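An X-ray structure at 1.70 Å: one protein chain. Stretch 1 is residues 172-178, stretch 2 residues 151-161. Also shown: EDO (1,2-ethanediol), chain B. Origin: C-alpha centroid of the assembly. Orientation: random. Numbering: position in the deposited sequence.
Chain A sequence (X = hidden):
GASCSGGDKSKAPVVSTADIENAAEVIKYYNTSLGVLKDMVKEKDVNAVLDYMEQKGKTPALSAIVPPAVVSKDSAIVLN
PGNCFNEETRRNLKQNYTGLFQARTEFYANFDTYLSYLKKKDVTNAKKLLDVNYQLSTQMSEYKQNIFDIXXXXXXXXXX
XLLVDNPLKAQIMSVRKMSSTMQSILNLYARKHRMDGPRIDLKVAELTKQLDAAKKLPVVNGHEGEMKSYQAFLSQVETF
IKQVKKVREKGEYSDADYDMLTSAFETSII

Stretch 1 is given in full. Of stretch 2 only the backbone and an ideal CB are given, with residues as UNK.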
# COMPACT_ATOMS: atom_id res chain seq x y z
N ILE A 172 -14.78 10.83 -10.87
CA ILE A 172 -14.10 10.99 -9.56
C ILE A 172 -13.82 9.62 -8.90
O ILE A 172 -12.70 9.33 -8.44
CB ILE A 172 -14.93 11.92 -8.62
CG1 ILE A 172 -15.04 13.34 -9.19
CG2 ILE A 172 -14.29 11.98 -7.21
CD1 ILE A 172 -16.18 14.19 -8.56
N MSE A 173 -14.83 8.75 -8.88
CA MSE A 173 -14.70 7.43 -8.31
C MSE A 173 -13.68 6.55 -9.03
O MSE A 173 -12.86 5.86 -8.37
CB MSE A 173 -16.09 6.78 -8.17
CG MSE A 173 -16.95 7.50 -7.11
SE MSE A 173 -18.70 6.66 -6.92
CE MSE A 173 -18.10 4.99 -6.11
N SER A 174 -13.65 6.65 -10.38
CA SER A 174 -12.67 5.93 -11.16
C SER A 174 -11.25 6.37 -10.82
O SER A 174 -10.37 5.53 -10.71
CB SER A 174 -12.86 6.13 -12.68
OG SER A 174 -12.59 7.46 -13.06
N VAL A 175 -11.01 7.67 -10.68
CA VAL A 175 -9.68 8.14 -10.31
C VAL A 175 -9.27 7.61 -8.93
O VAL A 175 -8.13 7.14 -8.73
CB VAL A 175 -9.60 9.71 -10.29
CG1 VAL A 175 -8.22 10.18 -9.74
CG2 VAL A 175 -9.88 10.30 -11.71
N ARG A 176 -10.19 7.68 -7.96
CA ARG A 176 -9.87 7.21 -6.62
C ARG A 176 -9.61 5.71 -6.62
O ARG A 176 -8.68 5.27 -6.02
CB ARG A 176 -10.98 7.59 -5.63
CG ARG A 176 -11.22 9.09 -5.53
CD ARG A 176 -12.47 9.44 -4.71
NE ARG A 176 -12.35 9.05 -3.27
CZ ARG A 176 -11.88 9.83 -2.29
NH1 ARG A 176 -11.43 11.03 -2.52
NH2 ARG A 176 -11.86 9.39 -1.03
N LYS A 177 -10.37 4.96 -7.39
CA LYS A 177 -10.24 3.50 -7.43
C LYS A 177 -8.92 3.12 -8.07
O LYS A 177 -8.12 2.33 -7.53
CB LYS A 177 -11.40 2.86 -8.19
CG LYS A 177 -11.32 1.35 -8.21
CD LYS A 177 -11.47 0.76 -6.84
CE LYS A 177 -11.66 -0.77 -6.90
NZ LYS A 177 -13.08 -1.08 -7.24
N MSE A 178 -8.64 3.69 -9.25
CA MSE A 178 -7.40 3.35 -9.94
C MSE A 178 -6.14 3.83 -9.22
O MSE A 178 -5.09 3.17 -9.25
CB MSE A 178 -7.46 3.91 -11.33
CG MSE A 178 -8.47 3.11 -12.14
SE MSE A 178 -8.40 3.53 -14.08
CE MSE A 178 -9.54 4.96 -14.04
N UNK A 151 -11.56 -2.48 3.55
CA UNK A 151 -12.19 -1.13 3.41
C UNK A 151 -12.83 -0.86 2.05
O UNK A 151 -13.84 -0.10 1.93
CB UNK A 151 -11.14 -0.05 3.66
N UNK A 152 -12.23 -1.44 1.01
CA UNK A 152 -12.61 -1.12 -0.37
C UNK A 152 -14.12 -1.08 -0.69
O UNK A 152 -14.63 -0.10 -1.28
CB UNK A 152 -11.95 -2.15 -1.29
N UNK A 153 -14.85 -2.14 -0.36
CA UNK A 153 -16.30 -2.12 -0.63
C UNK A 153 -17.07 -1.01 0.09
O UNK A 153 -18.02 -0.41 -0.47
CB UNK A 153 -16.90 -3.47 -0.23
N UNK A 154 -16.62 -0.69 1.31
CA UNK A 154 -17.30 0.29 2.16
C UNK A 154 -16.97 1.71 1.74
O UNK A 154 -17.86 2.57 1.73
CB UNK A 154 -16.92 0.08 3.63
N UNK A 155 -15.73 1.93 1.32
CA UNK A 155 -15.37 3.27 0.81
C UNK A 155 -16.09 3.56 -0.51
O UNK A 155 -16.54 4.70 -0.77
CB UNK A 155 -13.86 3.38 0.61
N UNK A 156 -16.30 2.52 -1.32
CA UNK A 156 -17.02 2.70 -2.56
C UNK A 156 -18.49 3.15 -2.28
O UNK A 156 -18.99 4.09 -2.86
CB UNK A 156 -16.99 1.40 -3.37
N UNK A 157 -19.14 2.46 -1.37
CA UNK A 157 -20.48 2.85 -0.91
C UNK A 157 -20.52 4.27 -0.34
O UNK A 157 -21.47 5.03 -0.61
CB UNK A 157 -20.97 1.86 0.15
N UNK A 158 -19.48 4.64 0.41
CA UNK A 158 -19.41 5.96 1.08
C UNK A 158 -19.26 7.06 0.01
O UNK A 158 -19.92 8.14 0.09
CB UNK A 158 -18.24 6.01 2.07
N UNK A 159 -18.42 6.79 -0.99
CA UNK A 159 -18.29 7.73 -2.14
C UNK A 159 -19.59 8.01 -2.85
O UNK A 159 -19.89 9.14 -3.24
CB UNK A 159 -17.29 7.18 -3.16
N UNK A 160 -20.37 6.97 -3.09
CA UNK A 160 -21.64 7.11 -3.78
C UNK A 160 -22.55 8.05 -2.99
O UNK A 160 -23.26 8.87 -3.59
CB UNK A 160 -22.30 5.75 -3.98
N UNK A 161 -22.53 7.95 -1.67
CA UNK A 161 -23.31 8.89 -0.84
C UNK A 161 -22.81 10.36 -0.95
O UNK A 161 -23.62 11.31 -1.14
CB UNK A 161 -23.25 8.44 0.62
C1 EDO B . -10.38 5.92 -1.73
O1 EDO B . -9.94 7.25 -1.94
C2 EDO B . -11.37 5.83 -0.57
O2 EDO B . -12.56 6.63 -0.70

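The two helices run nearly antiparallel (157° between N-to-C directions), their axes approaching to 11.1 Å. At this separation Met173, Arg176 and Lys177 bridge the gap with long side chains.

Position 151 has nothing of stretch 1 within 5.5 Å of its ideal CB, so the contact sets no preference; it is Leu151. At 152 the CB points sideways, with the Lys177 side chain extending in its direction; a small or polar residue would suit. Ser152 places OG 4.4 Å from Lys177 CE. Position 153 points away, and its backbone N makes no bond to the preceding turn. Proline, lacking an amide hydrogen, is compatible with that, and Pro153 is found. Position 154 is out of reach and unconstrained (Phe154). Position 155 points sideways, towards no side chain of stretch 1, but its ideal CB lies near the ethanediol; small or medium residues fit. In Thr155, CB is 3.6 Å from EDO C2.

At 156 the CB is sideways, 4.7 Å from Met173 CE, and the ammonium of Lys177 lies beyond. An acidic or amide side chain long enough to extend that way would serve, as would an aliphatic one packing on the methyl. Glu156, with chi1 and chi2 both t, does both: CG lies 3.8 Å from Met173 CE, while OE2 forms a long salt bridge of 3.7 Å to Lys177 NZ. Water 1 bridges the same pair, donating to Glu156 OE2 (3.0 Å) and accepting from Lys177 NZ (2.7 Å).

Positions 157 and 158 point away and sideways; neither ideal CB has a neighbour in stretch 1 within 5.5 Å, so small, polar or apolar side chains would all be compatible with this contact. They are Gln157 and Ala158.

Position 159 is the most informative. The CA of 159 is 7.1 Å from Met173 CA, its CB points toward stretch 1, and the ideal CB lies 3.8 Å from Met173 CE and 5.3 Å from Arg176 NE. Glutamate, aspartate or glutamine could answer the guanidinium. Glu159 has the reach: Arg176 NE donates to OE2 at 3.0 Å and 161°, within a salt bridge in which OE2 sits at the guanidinium edge. EDO O2 donates to Glu159 OE2 (2.6 Å) and accepts from Arg176 NH2 (2.9 Å), while water 2 donates to both Glu159 OE1 (2.5 Å) and Met173 O (2.7 Å).

At 160 the CB points away, yet lies 4.7 Å from Met173 SE, favouring a branched or flexible apolar chain. Leu160 returns CD2 to 3.7 Å from Met173 SE. Position 161 is out of reach, so stretch 1 sets no preference; it is Val161.

Stretch 2 (151-161) LSPFTEQAELV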
# COMPACT_ATOMS: atom_id res chain seq x y z
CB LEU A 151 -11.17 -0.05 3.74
CG LEU A 151 -10.73 -0.04 5.21
CD1 LEU A 151 -9.56 0.94 5.39
CD2 LEU A 151 -11.87 0.30 6.20
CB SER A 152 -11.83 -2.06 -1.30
OG SER A 152 -12.13 -1.72 -2.63
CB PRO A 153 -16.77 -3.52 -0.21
CG PRO A 153 -15.68 -4.16 0.49
CD PRO A 153 -14.40 -3.41 0.24
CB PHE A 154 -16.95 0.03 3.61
CG PHE A 154 -17.32 -1.37 4.02
CD1 PHE A 154 -18.63 -1.83 3.77
CD2 PHE A 154 -16.38 -2.26 4.45
CE1 PHE A 154 -19.02 -3.16 4.06
CE2 PHE A 154 -16.77 -3.61 4.78
CZ PHE A 154 -18.08 -4.04 4.55
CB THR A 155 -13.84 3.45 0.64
OG1 THR A 155 -13.35 2.44 -0.27
CG2 THR A 155 -13.08 3.35 2.02
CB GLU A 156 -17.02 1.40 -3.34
CG GLU A 156 -17.70 1.52 -4.67
CD GLU A 156 -17.43 0.27 -5.48
OE1 GLU A 156 -18.17 -0.70 -5.26
OE2 GLU A 156 -16.41 0.25 -6.23
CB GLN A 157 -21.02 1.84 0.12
CG GLN A 157 -21.37 0.48 -0.52
CD GLN A 157 -22.21 0.61 -1.82
OE1 GLN A 157 -23.25 1.30 -1.83
NE2 GLN A 157 -21.73 -0.01 -2.91
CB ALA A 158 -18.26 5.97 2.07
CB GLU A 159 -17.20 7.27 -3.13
CG GLU A 159 -15.82 7.24 -2.58
CD GLU A 159 -14.81 6.51 -3.47
OE1 GLU A 159 -15.22 6.03 -4.53
OE2 GLU A 159 -13.61 6.39 -3.07
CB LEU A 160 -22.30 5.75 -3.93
CG LEU A 160 -21.69 4.81 -4.95
CD1 LEU A 160 -22.18 3.42 -4.73
CD2 LEU A 160 -22.06 5.29 -6.33
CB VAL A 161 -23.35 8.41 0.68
CG1 VAL A 161 -23.94 9.48 1.63
CG2 VAL A 161 -24.12 7.11 0.81
O HOH W 1 -13.86 -0.29 -4.77
O HOH W 2 -13.92 4.60 -6.18
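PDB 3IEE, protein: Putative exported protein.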